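Arsenate reductase (arsC) (Archaeoglobus fulgidus, PDB 1Y1L) is an arsenate reductase that probably converts arsenate to arsenite in arsenic detoxification, using the fold of low molecular weight phosphotyrosine phosphatases. Local coordinates at residues C6-A11 against I96-G101; T10-M15 against R108-E113; A16-N21 against R46-R51; N21-S26 against E113-V118. All blocks are in the same frame, centred on the assembly; numbering follows the deposited sequence.

Interaction 1 of 4, residues C6-A11 against I96-G101; sequences CIHNTA and IENPAG. With CD (cadmium ion), chain E.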
loop_
_atom_site.group_PDB
_atom_site.type_symbol
_atom_site.label_atom_id
_atom_site.label_comp_id
_atom_site.label_asym_id
_atom_site.label_seq_id
_atom_site.Cartn_x
_atom_site.Cartn_y
_atom_site.Cartn_z
ATOM N N CYS A 6 5.802 1.567 15.387
ATOM C CA CYS A 6 4.976 0.386 15.564
ATOM C C CYS A 6 3.594 0.925 15.949
ATOM O O CYS A 6 3.339 2.132 15.844
ATOM C CB CYS A 6 5.547 -0.561 16.630
ATOM S SG CYS A 6 4.958 -0.222 18.312
ATOM N N ILE A 7 2.681 0.047 16.339
ATOM C CA ILE A 7 1.351 0.501 16.693
ATOM C C ILE A 7 1.350 1.334 17.960
ATOM O O ILE A 7 1.429 2.549 17.917
ATOM C CB ILE A 7 0.374 -0.666 16.895
ATOM C CG1 ILE A 7 0.217 -1.481 15.615
ATOM C CG2 ILE A 7 -0.971 -0.141 17.363
ATOM C CD1 ILE A 7 -0.635 -2.713 15.810
ATOM N N HIS A 8 1.252 0.657 19.094
ATOM C CA HIS A 8 1.180 1.305 20.390
ATOM C C HIS A 8 2.446 2.024 20.933
ATOM O O HIS A 8 2.331 2.875 21.807
ATOM C CB HIS A 8 0.525 0.336 21.373
ATOM C CG HIS A 8 1.192 -1.020 21.442
ATOM N ND1 HIS A 8 1.306 -1.726 22.620
ATOM C CD2 HIS A 8 1.778 -1.791 20.495
ATOM C CE1 HIS A 8 1.964 -2.848 22.401
ATOM N NE2 HIS A 8 2.249 -2.917 21.115
ATOM N N ASN A 9 3.618 1.766 20.346
ATOM C CA ASN A 9 4.885 2.413 20.765
ATOM C C ASN A 9 5.210 2.352 22.263
ATOM O O ASN A 9 5.281 3.379 22.952
ATOM C CB ASN A 9 4.937 3.881 20.310
ATOM C CG ASN A 9 6.221 4.597 20.756
ATOM O OD1 ASN A 9 6.244 5.820 20.913
ATOM N ND2 ASN A 9 7.285 3.830 20.993
ATOM N N THR A 10 5.491 1.155 22.756
ATOM C CA THR A 10 5.785 1.000 24.170
ATOM C C THR A 10 7.003 0.106 24.400
ATOM O O THR A 10 7.742 0.295 25.367
ATOM C CB THR A 10 4.555 0.419 24.903
ATOM O OG1 THR A 10 3.443 1.321 24.804
ATOM C CG2 THR A 10 4.850 0.201 26.347
ATOM N N ALA A 11 7.233 -0.834 23.487
ATOM C CA ALA A 11 8.347 -1.764 23.609
ATOM C C ALA A 11 9.304 -1.810 22.417
ATOM O O ALA A 11 10.351 -1.161 22.433
ATOM C CB ALA A 11 7.818 -3.156 23.897
ATOM N N ILE A 96 7.887 -8.550 13.560
ATOM C CA ILE A 96 8.416 -8.910 14.864
ATOM C C ILE A 96 7.315 -9.229 15.870
ATOM O O ILE A 96 6.374 -8.450 16.068
ATOM C CB ILE A 96 9.294 -7.775 15.416
ATOM C CG1 ILE A 96 10.456 -7.507 14.455
ATOM C CG2 ILE A 96 9.816 -8.131 16.791
ATOM C CD1 ILE A 96 11.337 -6.349 14.849
ATOM N N GLU A 97 7.465 -10.386 16.509
ATOM C CA GLU A 97 6.536 -10.890 17.519
ATOM C C GLU A 97 6.254 -9.841 18.564
ATOM O O GLU A 97 7.169 -9.236 19.100
ATOM C CB GLU A 97 7.145 -12.125 18.183
ATOM C CG GLU A 97 6.405 -12.658 19.398
ATOM C CD GLU A 97 6.999 -13.959 19.910
ATOM O OE1 GLU A 97 6.228 -14.805 20.407
ATOM O OE2 GLU A 97 8.232 -14.137 19.813
ATOM N N ASN A 98 4.981 -9.633 18.850
ATOM C CA ASN A 98 4.562 -8.650 19.834
ATOM C C ASN A 98 4.787 -9.247 21.225
ATOM O O ASN A 98 4.078 -10.178 21.614
ATOM C CB ASN A 98 3.087 -8.349 19.620
ATOM C CG ASN A 98 2.643 -7.125 20.343
ATOM O OD1 ASN A 98 3.394 -6.536 21.122
ATOM N ND2 ASN A 98 1.417 -6.705 20.078
ATOM N N PRO A 99 5.781 -8.737 21.989
ATOM C CA PRO A 99 6.058 -9.266 23.328
ATOM C C PRO A 99 5.013 -8.917 24.377
ATOM O O PRO A 99 4.903 -9.604 25.389
ATOM C CB PRO A 99 7.405 -8.637 23.661
ATOM C CG PRO A 99 7.285 -7.310 23.063
ATOM C CD PRO A 99 6.702 -7.624 21.691
ATOM N N ALA A 100 4.239 -7.869 24.118
ATOM C CA ALA A 100 3.207 -7.394 25.045
ATOM C C ALA A 100 2.379 -8.459 25.739
ATOM O O ALA A 100 1.661 -9.235 25.095
ATOM C CB ALA A 100 2.286 -6.407 24.351
ATOM N N GLY A 101 2.426 -8.425 27.068
ATOM C CA GLY A 101 1.681 -9.372 27.873
ATOM C C GLY A 101 2.441 -10.656 28.100
ATOM O O GLY A 101 2.564 -11.126 29.236
HETATM CD CD CD E . -0.118 -2.896 21.325
#

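Interaction 2 of 4, residues T10-M15 against R108-E113; sequences TARSVM and RRVLAE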
loop_
_atom_site.group_PDB
_atom_site.type_symbol
_atom_site.label_atom_id
_atom_site.label_comp_id
_atom_site.label_asym_id
_atom_site.label_seq_id
_atom_site.Cartn_x
_atom_site.Cartn_y
_atom_site.Cartn_z
ATOM N N THR A 10 5.491 1.155 22.756
ATOM C CA THR A 10 5.785 1.000 24.170
ATOM C C THR A 10 7.003 0.106 24.400
ATOM O O THR A 10 7.742 0.295 25.367
ATOM C CB THR A 10 4.555 0.419 24.903
ATOM O OG1 THR A 10 3.443 1.321 24.804
ATOM C CG2 THR A 10 4.850 0.201 26.347
ATOM N N ALA A 11 7.233 -0.834 23.487
ATOM C CA ALA A 11 8.347 -1.764 23.609
ATOM C C ALA A 11 9.304 -1.810 22.417
ATOM O O ALA A 11 10.351 -1.161 22.433
ATOM C CB ALA A 11 7.818 -3.156 23.897
ATOM N N ARG A 12 8.969 -2.636 21.424
ATOM C CA ARG A 12 9.786 -2.818 20.221
ATOM C C ARG A 12 10.284 -1.514 19.607
ATOM O O ARG A 12 11.465 -1.361 19.309
ATOM C CB ARG A 12 9.008 -3.613 19.173
ATOM C CG ARG A 12 8.379 -4.859 19.729
ATOM C CD ARG A 12 8.168 -5.934 18.684
ATOM N NE ARG A 12 7.074 -5.661 17.754
ATOM C CZ ARG A 12 5.820 -5.376 18.102
ATOM N NH1 ARG A 12 4.905 -5.163 17.165
ATOM N NH2 ARG A 12 5.482 -5.264 19.379
ATOM N N SER A 13 9.366 -0.590 19.389
ATOM C CA SER A 13 9.696 0.693 18.809
ATOM C C SER A 13 10.853 1.258 19.588
ATOM O O SER A 13 11.906 1.581 19.044
ATOM C CB SER A 13 8.493 1.610 18.959
ATOM O OG SER A 13 7.291 0.866 18.813
ATOM N N VAL A 14 10.659 1.290 20.891
ATOM C CA VAL A 14 11.651 1.814 21.801
ATOM C C VAL A 14 12.932 0.994 21.852
ATOM O O VAL A 14 13.997 1.544 22.081
ATOM C CB VAL A 14 11.082 1.911 23.218
ATOM C CG1 VAL A 14 12.085 2.590 24.131
ATOM C CG2 VAL A 14 9.740 2.650 23.203
ATOM N N MET A 15 12.824 -0.321 21.724
ATOM C CA MET A 15 14.011 -1.159 21.772
ATOM C C MET A 15 14.917 -0.869 20.592
ATOM O O MET A 15 16.103 -0.587 20.775
ATOM C CB MET A 15 13.654 -2.653 21.788
ATOM C CG MET A 15 13.037 -3.159 23.091
ATOM S SD MET A 15 12.554 -4.911 23.030
ATOM C CE MET A 15 12.893 -5.451 24.688
ATOM N N ARG A 108 13.001 -10.728 25.976
ATOM C CA ARG A 108 14.417 -10.816 25.661
ATOM C C ARG A 108 14.602 -11.367 24.257
ATOM O O ARG A 108 15.471 -10.909 23.516
ATOM C CB ARG A 108 15.147 -11.690 26.687
ATOM C CG ARG A 108 15.447 -10.982 28.019
ATOM C CD ARG A 108 16.396 -11.799 28.900
ATOM N NE ARG A 108 16.960 -11.018 30.000
ATOM C CZ ARG A 108 16.375 -10.846 31.186
ATOM N NH1 ARG A 108 16.974 -10.121 32.116
ATOM N NH2 ARG A 108 15.194 -11.396 31.453
ATOM N N ARG A 109 13.799 -12.367 23.909
ATOM C CA ARG A 109 13.858 -12.966 22.581
ATOM C C ARG A 109 13.549 -11.885 21.535
ATOM O O ARG A 109 14.203 -11.814 20.487
ATOM C CB ARG A 109 12.857 -14.118 22.480
ATOM C CG ARG A 109 12.991 -14.981 21.239
ATOM C CD ARG A 109 11.768 -14.827 20.350
ATOM N NE ARG A 109 11.358 -16.119 19.806
ATOM C CZ ARG A 109 10.283 -16.799 20.204
ATOM N NH1 ARG A 109 10.011 -17.974 19.648
ATOM N NH2 ARG A 109 9.467 -16.303 21.136
ATOM N N VAL A 110 12.536 -11.067 21.811
ATOM C CA VAL A 110 12.152 -9.976 20.920
ATOM C C VAL A 110 13.293 -8.978 20.837
ATOM O O VAL A 110 13.578 -8.439 19.775
ATOM C CB VAL A 110 10.889 -9.260 21.430
ATOM C CG1 VAL A 110 10.680 -7.948 20.703
ATOM C CG2 VAL A 110 9.689 -10.159 21.251
ATOM N N LEU A 111 13.943 -8.736 21.966
ATOM C CA LEU A 111 15.054 -7.803 22.016
ATOM C C LEU A 111 16.178 -8.252 21.099
ATOM O O LEU A 111 16.764 -7.440 20.385
ATOM C CB LEU A 111 15.591 -7.699 23.444
ATOM C CG LEU A 111 16.777 -6.758 23.623
ATOM C CD1 LEU A 111 16.326 -5.361 23.287
ATOM C CD2 LEU A 111 17.300 -6.807 25.046
ATOM N N ALA A 112 16.501 -9.541 21.161
ATOM C CA ALA A 112 17.569 -10.102 20.361
ATOM C C ALA A 112 17.312 -9.977 18.878
ATOM O O ALA A 112 18.223 -9.612 18.140
ATOM C CB ALA A 112 17.806 -11.540 20.724
ATOM N N GLU A 113 16.101 -10.315 18.429
ATOM C CA GLU A 113 15.766 -10.226 17.007
ATOM C C GLU A 113 15.925 -8.818 16.515
ATOM O O GLU A 113 16.472 -8.586 15.448
ATOM C CB GLU A 113 14.341 -10.672 16.745
ATOM C CG GLU A 113 14.182 -12.167 16.656
ATOM C CD GLU A 113 12.927 -12.562 15.904
ATOM O OE1 GLU A 113 12.815 -12.198 14.709
ATOM O OE2 GLU A 113 12.059 -13.236 16.506
#

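Interaction 3 of 4, residues A16-N21 against R46-R51; sequences AEALFN and RLLAER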
loop_
_atom_site.group_PDB
_atom_site.type_symbol
_atom_site.label_atom_id
_atom_site.label_comp_id
_atom_site.label_asym_id
_atom_site.label_seq_id
_atom_site.Cartn_x
_atom_site.Cartn_y
_atom_site.Cartn_z
ATOM N N ALA A 16 14.367 -0.967 19.384
ATOM C CA ALA A 16 15.136 -0.732 18.167
ATOM C C ALA A 16 15.867 0.612 18.199
ATOM O O ALA A 16 17.035 0.698 17.796
ATOM C CB ALA A 16 14.241 -0.824 16.960
ATOM N N GLU A 17 15.176 1.648 18.676
ATOM C CA GLU A 17 15.760 2.976 18.776
ATOM C C GLU A 17 17.053 2.944 19.581
ATOM O O GLU A 17 18.127 3.225 19.056
ATOM C CB GLU A 17 14.765 3.944 19.410
ATOM C CG GLU A 17 15.345 5.284 19.761
ATOM C CD GLU A 17 14.305 6.252 20.323
ATOM O OE1 GLU A 17 14.523 7.486 20.235
ATOM O OE2 GLU A 17 13.268 5.788 20.861
ATOM N N ALA A 18 16.933 2.568 20.853
ATOM C CA ALA A 18 18.057 2.497 21.786
ATOM C C ALA A 18 19.222 1.645 21.287
ATOM O O ALA A 18 20.385 2.005 21.483
ATOM C CB ALA A 18 17.577 1.998 23.137
ATOM N N LEU A 19 18.915 0.500 20.692
ATOM C CA LEU A 19 19.946 -0.379 20.167
ATOM C C LEU A 19 20.641 0.229 18.949
ATOM O O LEU A 19 21.856 0.069 18.749
ATOM C CB LEU A 19 19.326 -1.712 19.795
ATOM C CG LEU A 19 18.927 -2.499 21.027
ATOM C CD1 LEU A 19 17.978 -3.575 20.615
ATOM C CD2 LEU A 19 20.157 -3.097 21.683
ATOM N N PHE A 20 19.837 0.864 18.104
ATOM C CA PHE A 20 20.330 1.513 16.905
ATOM C C PHE A 20 21.378 2.540 17.321
ATOM O O PHE A 20 22.540 2.463 16.917
ATOM C CB PHE A 20 19.169 2.211 16.181
ATOM C CG PHE A 20 19.534 2.753 14.847
ATOM C CD1 PHE A 20 19.367 1.987 13.711
ATOM C CD2 PHE A 20 20.106 3.995 14.733
ATOM C CE1 PHE A 20 19.769 2.449 12.483
ATOM C CE2 PHE A 20 20.512 4.470 13.518
ATOM C CZ PHE A 20 20.347 3.695 12.384
ATOM N N ASN A 21 20.947 3.485 18.148
ATOM C CA ASN A 21 21.800 4.554 18.641
ATOM C C ASN A 21 23.114 4.075 19.262
ATOM O O ASN A 21 24.136 4.761 19.184
ATOM C CB ASN A 21 21.035 5.397 19.657
ATOM C CG ASN A 21 19.930 6.202 19.031
ATOM O OD1 ASN A 21 18.950 6.561 19.684
ATOM N ND2 ASN A 21 20.099 6.530 17.764
ATOM N N ARG A 46 13.665 -2.103 31.775
ATOM C CA ARG A 46 14.438 -2.930 32.689
ATOM C C ARG A 46 15.471 -3.637 31.845
ATOM O O ARG A 46 16.659 -3.605 32.143
ATOM C CB ARG A 46 13.541 -3.972 33.371
ATOM C CG ARG A 46 14.313 -5.074 34.110
ATOM C CD ARG A 46 13.473 -6.329 34.259
ATOM N NE ARG A 46 14.282 -7.517 34.551
ATOM C CZ ARG A 46 13.988 -8.753 34.138
ATOM N NH1 ARG A 46 14.781 -9.767 34.457
ATOM N NH2 ARG A 46 12.909 -8.986 33.395
ATOM N N LEU A 47 14.996 -4.291 30.796
ATOM C CA LEU A 47 15.855 -5.026 29.882
ATOM C C LEU A 47 16.951 -4.170 29.228
ATOM O O LEU A 47 18.061 -4.648 28.972
ATOM C CB LEU A 47 14.988 -5.709 28.819
ATOM C CG LEU A 47 14.653 -7.195 29.014
ATOM C CD1 LEU A 47 14.442 -7.523 30.459
ATOM C CD2 LEU A 47 13.427 -7.536 28.194
ATOM N N LEU A 48 16.618 -2.922 28.916
ATOM C CA LEU A 48 17.576 -2.016 28.308
ATOM C C LEU A 48 18.540 -1.504 29.365
ATOM O O LEU A 48 19.744 -1.405 29.110
ATOM C CB LEU A 48 16.864 -0.853 27.610
ATOM C CG LEU A 48 16.135 -1.212 26.312
ATOM C CD1 LEU A 48 15.375 -0.010 25.792
ATOM C CD2 LEU A 48 17.136 -1.701 25.286
ATOM N N ALA A 49 18.011 -1.184 30.545
ATOM C CA ALA A 49 18.826 -0.688 31.659
ATOM C C ALA A 49 19.807 -1.761 32.123
ATOM O O ALA A 49 20.829 -1.474 32.741
ATOM C CB ALA A 49 17.939 -0.258 32.811
ATOM N N GLU A 50 19.448 -3.008 31.864
ATOM C CA GLU A 50 20.273 -4.152 32.212
ATOM C C GLU A 50 21.441 -4.198 31.210
ATOM O O GLU A 50 22.461 -4.858 31.455
ATOM C CB GLU A 50 19.412 -5.422 32.116
ATOM C CG GLU A 50 20.055 -6.709 32.598
ATOM C CD GLU A 50 19.105 -7.894 32.509
ATOM O OE1 GLU A 50 18.145 -7.942 33.310
ATOM O OE2 GLU A 50 19.319 -8.770 31.638
ATOM N N ARG A 51 21.261 -3.509 30.076
ATOM C CA ARG A 51 22.260 -3.421 29.000
ATOM C C ARG A 51 22.859 -2.020 28.984
ATOM O O ARG A 51 23.588 -1.656 28.064
ATOM C CB ARG A 51 21.614 -3.720 27.638
ATOM C CG ARG A 51 22.598 -4.023 26.513
ATOM C CD ARG A 51 21.871 -4.435 25.232
ATOM N NE ARG A 51 21.017 -5.615 25.394
ATOM C CZ ARG A 51 21.270 -6.804 24.856
ATOM N NH1 ARG A 51 20.438 -7.818 25.053
ATOM N NH2 ARG A 51 22.361 -6.987 24.127
#

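Interaction 4 of 4, residues N21-S26 against E113-V118; sequences NAMAKS and EIEERV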
loop_
_atom_site.group_PDB
_atom_site.type_symbol
_atom_site.label_atom_id
_atom_site.label_comp_id
_atom_site.label_asym_id
_atom_site.label_seq_id
_atom_site.Cartn_x
_atom_site.Cartn_y
_atom_site.Cartn_z
ATOM N N ASN A 21 20.947 3.485 18.148
ATOM C CA ASN A 21 21.800 4.554 18.641
ATOM C C ASN A 21 23.114 4.075 19.262
ATOM O O ASN A 21 24.136 4.761 19.184
ATOM C CB ASN A 21 21.035 5.397 19.657
ATOM C CG ASN A 21 19.930 6.202 19.031
ATOM O OD1 ASN A 21 18.950 6.561 19.684
ATOM N ND2 ASN A 21 20.099 6.530 17.764
ATOM N N ALA A 22 23.081 2.932 19.933
ATOM C CA ALA A 22 24.286 2.389 20.550
ATOM C C ALA A 22 25.197 1.728 19.513
ATOM O O ALA A 22 26.324 1.352 19.823
ATOM C CB ALA A 22 23.913 1.389 21.635
ATOM N N MET A 23 24.710 1.585 18.286
ATOM C CA MET A 23 25.494 0.950 17.240
ATOM C C MET A 23 25.849 1.864 16.084
ATOM O O MET A 23 26.871 1.662 15.433
ATOM C CB MET A 23 24.764 -0.275 16.717
ATOM C CG MET A 23 24.523 -1.314 17.781
ATOM S SD MET A 23 23.950 -2.842 17.086
ATOM C CE MET A 23 22.273 -2.791 17.597
ATOM N N ALA A 24 24.993 2.839 15.803
ATOM C CA ALA A 24 25.233 3.783 14.722
ATOM C C ALA A 24 26.168 4.930 15.133
ATOM O O ALA A 24 26.047 5.490 16.231
ATOM C CB ALA A 24 23.913 4.341 14.221
ATOM N N LYS A 25 27.098 5.277 14.244
ATOM C CA LYS A 25 28.031 6.358 14.517
ATOM C C LYS A 25 27.471 7.692 14.029
ATOM O O LYS A 25 27.396 8.655 14.790
ATOM C CB LYS A 25 29.401 6.067 13.885
ATOM C CG LYS A 25 30.523 7.057 14.273
ATOM C CD LYS A 25 30.415 8.403 13.519
ATOM C CE LYS A 25 31.263 9.511 14.145
ATOM N NZ LYS A 25 30.879 10.861 13.622
ATOM N N SER A 26 27.115 7.766 12.751
ATOM C CA SER A 26 26.580 9.012 12.200
ATOM C C SER A 26 25.056 9.131 12.247
ATOM O O SER A 26 24.524 10.200 12.549
ATOM C CB SER A 26 27.116 9.273 10.780
ATOM O OG SER A 26 27.065 8.121 9.950
ATOM N N GLU A 113 16.101 -10.315 18.429
ATOM C CA GLU A 113 15.766 -10.226 17.007
ATOM C C GLU A 113 15.925 -8.818 16.515
ATOM O O GLU A 113 16.472 -8.586 15.448
ATOM C CB GLU A 113 14.341 -10.672 16.745
ATOM C CG GLU A 113 14.182 -12.167 16.656
ATOM C CD GLU A 113 12.927 -12.562 15.904
ATOM O OE1 GLU A 113 12.815 -12.198 14.709
ATOM O OE2 GLU A 113 12.059 -13.236 16.506
ATOM N N ILE A 114 15.377 -7.880 17.270
ATOM C CA ILE A 114 15.490 -6.476 16.930
ATOM C C ILE A 114 16.969 -6.097 16.814
ATOM O O ILE A 114 17.351 -5.334 15.938
ATOM C CB ILE A 114 14.830 -5.616 18.008
ATOM C CG1 ILE A 114 13.336 -5.926 18.079
ATOM C CG2 ILE A 114 15.047 -4.145 17.714
ATOM C CD1 ILE A 114 12.590 -5.042 19.053
ATOM N N GLU A 115 17.785 -6.656 17.705
ATOM C CA GLU A 115 19.221 -6.403 17.750
ATOM C C GLU A 115 19.929 -6.971 16.536
ATOM O O GLU A 115 20.824 -6.343 15.993
ATOM C CB GLU A 115 19.827 -6.987 19.032
ATOM C CG GLU A 115 21.254 -6.520 19.313
ATOM C CD GLU A 115 21.778 -6.960 20.669
ATOM O OE1 GLU A 115 21.498 -8.105 21.073
ATOM O OE2 GLU A 115 22.479 -6.167 21.332
ATOM N N GLU A 116 19.573 -8.191 16.159
ATOM C CA GLU A 116 20.164 -8.842 14.999
ATOM C C GLU A 116 19.818 -8.027 13.763
ATOM O O GLU A 116 20.611 -7.931 12.826
ATOM C CB GLU A 116 19.587 -10.247 14.834
ATOM C CG GLU A 116 20.046 -10.960 13.570
ATOM C CD GLU A 116 18.944 -11.803 12.929
ATOM O OE1 GLU A 116 18.709 -12.936 13.391
ATOM O OE2 GLU A 116 18.308 -11.337 11.958
ATOM N N ARG A 117 18.607 -7.484 13.755
ATOM C CA ARG A 117 18.131 -6.696 12.636
ATOM C C ARG A 117 18.723 -5.300 12.623
ATOM O O ARG A 117 19.053 -4.788 11.557
ATOM C CB ARG A 117 16.597 -6.651 12.608
ATOM C CG ARG A 117 15.974 -8.024 12.355
ATOM C CD ARG A 117 14.458 -8.017 12.310
ATOM N NE ARG A 117 13.936 -7.823 10.956
ATOM C CZ ARG A 117 12.843 -8.419 10.479
ATOM N NH1 ARG A 117 12.446 -8.172 9.239
ATOM N NH2 ARG A 117 12.148 -9.268 11.230
ATOM N N VAL A 118 18.835 -4.668 13.787
ATOM C CA VAL A 118 19.408 -3.329 13.842
ATOM C C VAL A 118 20.878 -3.397 13.449
ATOM O O VAL A 118 21.349 -2.591 12.661
ATOM C CB VAL A 118 19.256 -2.687 15.236
ATOM C CG1 VAL A 118 20.056 -1.403 15.313
ATOM C CG2 VAL A 118 17.793 -2.372 15.509
#

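Interaction 1 of 4, residues C6-A11 against I96-G101
His8 of the P-loop, which in this family binds the phosphate or oxyanion and probably does so here, meets Asn98 and Ala100 of the loop that follows strand 91-95. Cys6 to Arg12 fit the CX5R signature of low molecular weight phosphotyrosine phosphatases, and the Asn98-Pro99 pair probably lies where many relatives carry Asp-Pro. No hydrogen bond joins the two loops. Asn98 OD1 approaches the edge of the imidazole, in its plane, ending 3.8 Å from His8 NE2, while the amide plane is turned 65° against the ring. The methyl Ala100 CB comes to the same ring near its plane, 4.1 Å from His8 CE1. The Asn98 side chain reaches across because its CG is anti to the backbone N (chi1 -166°), and a weak bond from Ala100 N reaches Asn98 OD1. Farther along, Ala11 CB, at the N-cap position of helix 12-21, touches Pro99 CG at 4.3 Å. A cadmium ion modelled close to His8 also binds Glu35 of the second subunit, although its equal closeness to all the ring atoms makes its exact position doubtful. Behind the contact, Pro99 packs on Tyr107 and Val110 of helix 106-121, and Asn98 leans on Arg12 of helix 12-21.

Interaction 2 of 4, residues T10-M15 against R108-E113
Met15 and Arg12, on the first turn of helix 12-21, pack against Leu111 and Val110 of helix 106-121, two helices of the alpha/beta fold of low molecular weight phosphotyrosine phosphatases, whose parallel sheet runs 2-1-3-4. The contact is fully buried and built from apolar surfaces, with no hydrogen bond across it. Its principal element is Met15. With CG anti to the carbonyl carbon (chi1 -71°) the chain runs out toward the facing helix, and a bend at its last torsion brings the thioether end down on Leu111. The two side chains meet at about a right angle, so that Met15 CE rests 3.7 Å from Leu111 CD1, while Met15 SD lies 3.8 Å from that same Leu111 CD1. Met15 SD also reaches Val110 CG1, at 4.3 Å.

Among the polar groups, the guanidinium of Arg12, the residue that ends the CX5R signature, makes a salt bridge through NH1 to Glu78. Arg108, on the facing helix, pairs with Glu50. Backbone bonding secures the start of the first helix, where Met15 N bonds to Ala11 O at 2.7 Å. The aliphatic part of Arg12 completes the packing: slanting past the valine, it brings CD to within 3.8 Å of Val110 CG1.

Interaction 3 of 4, residues A16-N21 against R46-R51
Ala18 and Leu48 face each other across the seam between helix 12-21 and helix 42-49, with Leu19 and Arg51 forming a second pair beside them. Leu48 is on helix 42-49 and Arg51 just beyond it, in the phosphatase-like alpha/beta fold, and the contact is plain structural packing. In the first pair both side chains start toward the opposite segment. The leucine, whose CG is anti to the carbonyl carbon (chi1 -72°), reaches across to the alanine methyl, and a single branch does the touching: Leu48 CD1 ends 4.0 Å from Ala18 CB. Leu48 also packs on Leu53 and Ala55. The closest alpha carbons, those of Ala18 and Leu48, are 7.9 Å apart, so the backbones stay well separated and side chains bridge the gap.

The second pair is arranged differently. Leu19 sets out along the seam and only its end comes near, where the CD2 branch meets the aliphatic stem of Arg51 at about a right angle; Leu19 CD2 and Arg51 CD are 4.2 Å apart. The arginine begins extended, with CG anti to the backbone nitrogen (chi1 -164°), then bends at chi3 -59°, which turns the guanidinium aside from the leucine. That charged end makes a salt bridge through NH2 to Glu115 of helix 106-121.

With no hydrogen bond or salt bridge between the two segments, apolar contact alone joins them directly. Arg51 is amphipathic here: its CD touches Leu19 at the edge of the apolar seam, while its charge is matched by a carboxylate of the third helix.

Interaction 4 of 4, residues N21-S26 against E113-V118
Met23, in the connection between helix 12-21 and strand 29-33, reaches over to Val118 and Glu115, joining that connection to helix 106-121 in this phosphatase-like alpha/beta fold. The apolar part of the contact is carried by one methyl group. Met23 places CG anti to the carbonyl carbon (chi1 -60°), continues extended at its second torsion, and turns at chi3 -108°, which swings the terminal carbon onto the valine. There Met23 CE lies 3.5 Å from Val118 CG1 and 3.8 Å from Val118 CB, the two side chains meeting at a slant. The valine starts out toward the connection and offers the branch that is anti to its own backbone nitrogen.

A second set of touches involves a polar residue, with no polar bond to Met23. The same methyl comes alongside the stem of Glu115, with Met23 CE 4.2 Å from Glu115 CG and equally near the backbone Glu115 O. The carboxylate itself is engaged by Arg51 in a salt bridge. No hydrogen bond crosses the contact; within the helix Val118 N bonds to Ile114 O at 2.7 Å.

Around the contact, Val118 also packs on Phe20 of helix 12-21, and Ile114 sits on Arg12, Met15 and Ala16 of that helix. Arg117 makes a cation-pi contact with Trp94 of strand 91-95, linking helix 106-121 to the edge of the sheet.

How the interactions relate
From the P-loop, interactions 1 to 4 succeed one another along residues 6-26, through helix 12-21 and beyond. Interactions 1 and 2 have centres 8 Å apart and share Thr10 and Ala11; interactions 2 and 3 are again 8 Å apart, and interactions 3 and 4 share Asn21. Helix 106-121 serves both interaction 2 and interaction 4, about 12 Å apart between centres, while helix 42-49 enters in interaction 3, and the residues just after it are tied to helix 106-121. Interactions 1 and 4, about 18 Å apart between centres, fall on opposite sides of the chain's centre, and the contacts run from the loop at 6-11 to the 21-26 connection.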